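PDB 1ORU: putative metal-sulfur cluster biosynthesis proteins YuaD from Bacillus subtilis, which is of unknown function but carries a MOSC domain and may bind molybdenum and pyridoxal phosphate, perhaps in metal-sulfur cluster biosynthesis. Local coordinates for residues R67-V72 with A96-S101; L123-E128 with R161-I166. All coordinates share one frame; numbering follows the deposited sequence.

Contact 1 (R67-V72 with A96-S101); sequences RQISIV and ANVAVS
Strand 69-72 and strand 98-101 run side by side in the same direction, the two parallel strands of a beta-alpha-beta unit whose crossover carries helix 74-84. Ile71 pairs with Val98 and Val72 with Ala99. On the face that holds Ile71, its CG1 lies beside the backbone N (chi1 -52°) and rests 4.1 Å from CB of Val98, the two side chains lying alongside and pointing the same way. The other branch, Ile71 CG2, is anti to the backbone N and reaches obliquely forward to CG1 of Val100 at 3.9 Å. One isoleucine thus spans two residues of the partner strand. On the face of Val72 the packing is against small residues: CG2 of Val72, in the crowded position between the backbone N and the carbonyl carbon, comes within 3.7 Å of CB of Ala96, and CG1 also touches that methyl. Ile74 and Cys77 of helix 74-84 cover this face, one on Ala99 and the other on Val72. Between the faces the backbones are stitched by Val72 N to Val98 O at 3.0 Å and Val100 N to Val72 O at 2.8 Å, the latter in the carbonyl plane. At the start of the pairing, Ser70 O accepts twice: Asn97 N lies 2.8 Å away and above the carbonyl plane, whereas Val98 N, at 3.2 Å, approaches nearly along the C=O axis. Ser70 turns its OG anti to its own N, over the CA of Ala96. Chemically, the contact is a buried one in which peptide groups satisfy each other, branched aliphatic side chains meet on the Ile71 face and Val72 meets alanine methyls on the other, so it holds the strands together without relying on charge.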
loop_
_atom_site.group_PDB
_atom_site.type_symbol
_atom_site.label_atom_id
_atom_site.label_comp_id
_atom_site.label_asym_id
_atom_site.label_seq_id
_atom_site.Cartn_x
_atom_site.Cartn_y
_atom_site.Cartn_z
ATOM N N ARG A 67 -1.285 -0.666 8.856
ATOM C CA ARG A 67 -0.259 -1.415 9.572
ATOM C C ARG A 67 -0.864 -2.608 10.316
ATOM O O ARG A 67 -0.893 -2.644 11.548
ATOM C CB ARG A 67 0.455 -0.470 10.544
ATOM C CG ARG A 67 1.170 0.693 9.845
ATOM C CD ARG A 67 1.514 1.815 10.821
ATOM N NE ARG A 67 2.334 1.326 11.924
ATOM C CZ ARG A 67 3.653 1.163 11.870
ATOM N NH1 ARG A 67 4.320 1.466 10.764
ATOM N NH2 ARG A 67 4.299 0.662 12.916
ATOM N N GLN A 68 -1.337 -3.590 9.553
ATOM C CA GLN A 68 -1.969 -4.779 10.119
ATOM C C GLN A 68 -1.007 -5.834 10.641
ATOM O O GLN A 68 -1.270 -6.459 11.663
ATOM C CB GLN A 68 -2.890 -5.417 9.077
ATOM C CG GLN A 68 -4.103 -4.569 8.755
ATOM C CD GLN A 68 -4.864 -5.075 7.545
ATOM O OE1 GLN A 68 -4.816 -6.258 7.220
ATOM N NE2 GLN A 68 -5.584 -4.179 6.882
ATOM N N ILE A 69 0.104 -6.033 9.939
ATOM C CA ILE A 69 1.088 -7.040 10.332
ATOM C C ILE A 69 2.486 -6.438 10.299
ATOM O O ILE A 69 2.856 -5.764 9.339
ATOM C CB ILE A 69 1.061 -8.255 9.364
ATOM C CG1 ILE A 69 -0.336 -8.885 9.336
ATOM C CG2 ILE A 69 2.095 -9.290 9.796
ATOM C CD1 ILE A 69 -0.743 -9.568 10.638
ATOM N N SER A 70 3.258 -6.685 11.350
ATOM C CA SER A 70 4.613 -6.167 11.434
ATOM C C SER A 70 5.605 -7.305 11.248
ATOM O O SER A 70 5.479 -8.349 11.890
ATOM C CB SER A 70 4.832 -5.505 12.795
ATOM O OG SER A 70 6.158 -5.034 12.915
ATOM N N ILE A 71 6.584 -7.104 10.367
ATOM C CA ILE A 71 7.590 -8.129 10.099
ATOM C C ILE A 71 9.025 -7.623 10.260
ATOM O O ILE A 71 9.348 -6.504 9.860
ATOM C CB ILE A 71 7.475 -8.680 8.656
ATOM C CG1 ILE A 71 6.039 -9.120 8.364
ATOM C CG2 ILE A 71 8.441 -9.846 8.469
ATOM C CD1 ILE A 71 5.858 -9.678 6.960
ATOM N N VAL A 72 9.876 -8.455 10.855
ATOM C CA VAL A 72 11.293 -8.127 11.020
ATOM C C VAL A 72 12.080 -9.366 10.606
ATOM O O VAL A 72 11.553 -10.477 10.627
ATOM C CB VAL A 72 11.669 -7.779 12.492
ATOM C CG1 VAL A 72 10.876 -6.577 12.963
ATOM C CG2 VAL A 72 11.434 -8.975 13.409
ATOM N N ALA A 96 6.989 -7.262 16.794
ATOM C CA ALA A 96 6.823 -7.954 15.517
ATOM C C ALA A 96 5.830 -9.111 15.620
ATOM O O ALA A 96 5.689 -9.728 16.675
ATOM C CB ALA A 96 8.168 -8.471 15.029
ATOM N N ASN A 97 5.144 -9.395 14.516
ATOM C CA ASN A 97 4.187 -10.496 14.463
ATOM C C ASN A 97 4.835 -11.670 13.747
ATOM O O ASN A 97 4.464 -12.824 13.951
ATOM C CB ASN A 97 2.927 -10.079 13.712
ATOM C CG ASN A 97 2.179 -8.975 14.416
ATOM O OD1 ASN A 97 1.721 -9.145 15.552
ATOM N ND2 ASN A 97 2.058 -7.832 13.759
ATOM N N VAL A 98 5.801 -11.361 12.890
ATOM C CA VAL A 98 6.515 -12.390 12.155
ATOM C C VAL A 98 7.995 -12.044 12.099
ATOM O O VAL A 98 8.376 -10.910 11.796
ATOM C CB VAL A 98 6.000 -12.525 10.695
ATOM C CG1 VAL A 98 6.696 -13.700 10.002
ATOM C CG2 VAL A 98 4.492 -12.720 10.687
ATOM N N ALA A 99 8.827 -13.021 12.425
ATOM C CA ALA A 99 10.264 -12.832 12.360
ATOM C C ALA A 99 10.704 -13.800 11.275
ATOM O O ALA A 99 10.502 -15.010 11.393
ATOM C CB ALA A 99 10.915 -13.180 13.697
ATOM N N VAL A 100 11.284 -13.270 10.205
ATOM C CA VAL A 100 11.729 -14.111 9.103
ATOM C C VAL A 100 13.243 -14.248 9.057
ATOM O O VAL A 100 13.966 -13.428 9.624
ATOM C CB VAL A 100 11.255 -13.547 7.742
ATOM C CG1 VAL A 100 9.737 -13.437 7.728
ATOM C CG2 VAL A 100 11.898 -12.191 7.479
ATOM N N SER A 101 13.712 -15.309 8.406
ATOM C CA SER A 101 15.144 -15.527 8.231
ATOM C C SER A 101 15.346 -15.694 6.731
ATOM O O SER A 101 14.413 -16.069 6.006
ATOM C CB SER A 101 15.638 -16.766 9.000
ATOM O OG SER A 101 15.103 -17.979 8.499
#

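Contact 2 (L123-E128 with R161-I166); sequences LLCEGE and RGIVCI
An antiparallel strand pair broken by a beta bulge joins residues 123-128 to 163-166 within the mixed sheet of the MOSC domain. Leu124 and Ile166 form a hydrogen-bonded pair: Leu124 N meets Ile166 O almost straight at 2.8 Å, and Ile166 N returns to Leu124 O. Next comes the non-hydrogen-bonded pair of Cys125 and Cys165, whose side chains share a face, after which the register slips by one before Glu128 reaches Ile163. Across the slip, Glu126 N donates to Val164 O, and Gly127 O takes Val164 N nearly along its C=O axis at 3.0 Å. Gly127 has positive phi (88°), where a CB would jam against the preceding carbonyl O. Cys165 SG lies beside its own backbone N, and its CB packs against CB of Leu123 at 3.9 Å. At the bulge Glu126 points toward the partner strand and bends at chi2 (-66°), laying its CG obliquely across CG1 and CD1 of Ile166, 3.8 Å from each, and its carboxylate stays on the same methyl, OE2 3.7 Å from CD1 of Ile166. Farther out, Arg66 holds Glu126 OE1 in a salt bridge, and OE2 lies close to OE2 of Glu126 of the second subunit, a proximity of like charges that might raise the pKa of one carboxylate. Phe64 of that subunit packs on Ile166, so the side of Leu124 and Ile166 belongs to the dimer contact. Ile71 of the neighbouring strand backs Leu123 and Cys165. Replacing Cys125 by an alanine would remove its sulfur and would probably loosen both the bulge and the packing against Ile163. That sulfur stands anti to the backbone N (chi1 -177°), where SG accepts Gly127 N at 3.4 Å and touches CD1 of Ile163 at 3.9 Å.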
loop_
_atom_site.group_PDB
_atom_site.type_symbol
_atom_site.label_atom_id
_atom_site.label_comp_id
_atom_site.label_asym_id
_atom_site.label_seq_id
_atom_site.Cartn_x
_atom_site.Cartn_y
_atom_site.Cartn_z
ATOM N N LEU A 123 0.525 -11.750 2.438
ATOM C CA LEU A 123 0.715 -10.405 2.964
ATOM C C LEU A 123 1.133 -9.452 1.847
ATOM O O LEU A 123 1.966 -9.795 0.995
ATOM C CB LEU A 123 1.790 -10.412 4.059
ATOM C CG LEU A 123 1.499 -11.281 5.289
ATOM C CD1 LEU A 123 2.648 -11.192 6.280
ATOM C CD2 LEU A 123 0.210 -10.820 5.931
ATOM N N LEU A 124 0.540 -8.263 1.854
ATOM C CA LEU A 124 0.849 -7.226 0.873
ATOM C C LEU A 124 1.795 -6.252 1.566
ATOM O O LEU A 124 1.459 -5.693 2.604
ATOM C CB LEU A 124 -0.429 -6.494 0.455
ATOM C CG LEU A 124 -0.249 -5.219 -0.375
ATOM C CD1 LEU A 124 0.324 -5.562 -1.748
ATOM C CD2 LEU A 124 -1.598 -4.512 -0.516
ATOM N N CYS A 125 2.975 -6.044 0.998
ATOM C CA CYS A 125 3.940 -5.135 1.617
ATOM C C CYS A 125 3.527 -3.654 1.558
ATOM O O CYS A 125 3.254 -3.110 0.477
ATOM C CB CYS A 125 5.313 -5.309 0.971
ATOM S SG CYS A 125 6.575 -4.281 1.749
ATOM N N GLU A 126 3.470 -3.013 2.724
ATOM C CA GLU A 126 3.130 -1.600 2.805
ATOM C C GLU A 126 4.329 -0.729 3.201
ATOM O O GLU A 126 4.174 0.351 3.780
ATOM C CB GLU A 126 1.965 -1.373 3.772
ATOM C CG GLU A 126 0.602 -1.787 3.207
ATOM C CD GLU A 126 0.147 -0.926 2.033
ATOM O OE1 GLU A 126 0.334 0.306 2.092
ATOM O OE2 GLU A 126 -0.415 -1.474 1.057
ATOM N N GLY A 127 5.527 -1.214 2.901
ATOM C CA GLY A 127 6.719 -0.426 3.156
ATOM C C GLY A 127 7.417 -0.493 4.494
ATOM O O GLY A 127 7.039 -1.247 5.390
ATOM N N GLU A 128 8.443 0.341 4.617
ATOM C CA GLU A 128 9.263 0.406 5.817
ATOM C C GLU A 128 8.529 0.803 7.080
ATOM O O GLU A 128 7.652 1.663 7.069
ATOM C CB GLU A 128 10.409 1.397 5.629
ATOM C CG GLU A 128 11.320 1.122 4.459
ATOM C CD GLU A 128 12.508 2.060 4.446
ATOM O OE1 GLU A 128 13.249 2.074 3.439
ATOM O OE2 GLU A 128 12.701 2.785 5.447
ATOM N N ARG A 161 14.661 -1.771 10.276
ATOM C CA ARG A 161 13.709 -2.080 11.331
ATOM C C ARG A 161 12.526 -2.918 10.842
ATOM O O ARG A 161 11.588 -3.172 11.595
ATOM C CB ARG A 161 13.220 -0.785 11.989
ATOM C CG ARG A 161 12.466 -0.994 13.298
ATOM C CD ARG A 161 11.088 -0.383 13.213
ATOM N NE ARG A 161 10.290 -0.567 14.423
ATOM C CZ ARG A 161 9.776 -1.723 14.833
ATOM N NH1 ARG A 161 9.971 -2.842 14.136
ATOM N NH2 ARG A 161 9.033 -1.755 15.932
ATOM N N GLY A 162 12.569 -3.355 9.587
ATOM C CA GLY A 162 11.486 -4.176 9.069
ATOM C C GLY A 162 10.404 -3.442 8.293
ATOM O O GLY A 162 10.525 -2.252 7.999
ATOM N N ILE A 163 9.328 -4.162 7.987
ATOM C CA ILE A 163 8.216 -3.620 7.215
ATOM C C ILE A 163 6.864 -3.896 7.861
ATOM O O ILE A 163 6.759 -4.645 8.839
ATOM C CB ILE A 163 8.187 -4.254 5.806
ATOM C CG1 ILE A 163 7.938 -5.769 5.930
ATOM C CG2 ILE A 163 9.508 -3.993 5.091
ATOM C CD1 ILE A 163 7.906 -6.533 4.611
ATOM N N VAL A 164 5.831 -3.266 7.310
ATOM C CA VAL A 164 4.463 -3.480 7.762
ATOM C C VAL A 164 3.689 -3.951 6.540
ATOM O O VAL A 164 4.028 -3.590 5.410
ATOM C CB VAL A 164 3.815 -2.200 8.337
ATOM C CG1 VAL A 164 4.347 -1.944 9.739
ATOM C CG2 VAL A 164 4.101 -1.010 7.436
ATOM N N CYS A 165 2.657 -4.758 6.770
ATOM C CA CYS A 165 1.847 -5.313 5.691
ATOM C C CYS A 165 0.356 -5.331 5.995
ATOM O O CYS A 165 -0.066 -5.212 7.141
ATOM C CB CYS A 165 2.242 -6.771 5.408
ATOM S SG CYS A 165 3.953 -7.094 4.954
ATOM N N ILE A 166 -0.426 -5.507 4.935
ATOM C CA ILE A 166 -1.876 -5.638 5.024
ATOM C C ILE A 166 -2.102 -7.108 4.677
ATOM O O ILE A 166 -1.313 -7.684 3.926
ATOM C CB ILE A 166 -2.579 -4.762 3.959
ATOM C CG1 ILE A 166 -2.670 -3.318 4.451
ATOM C CG2 ILE A 166 -3.950 -5.334 3.622
ATOM C CD1 ILE A 166 -3.149 -2.349 3.365
#

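The centres of contact 1 and contact 2 lie about 8 Å apart in one mixed sheet, and along the chain contact 1 closes before contact 2 opens. Strands 69-73 and 163-169 are neighbours, so the order across this part of the sheet is 98-101, 69-73, 163-169, 122-128. The seam between the contacts is antiparallel: Ile69 O lies 2.8 Å from Cys165 N and Ile71 N 2.9 Å from Ile163 O, both probable hydrogen bonds. Gln68 and Ile69 both face Cys165, a classic beta bulge. Contact 1 sits near the centre of the chain, whereas contact 2 lies farther out in the same sheet, where Leu124, Glu126 and Ile166 meet the second subunit.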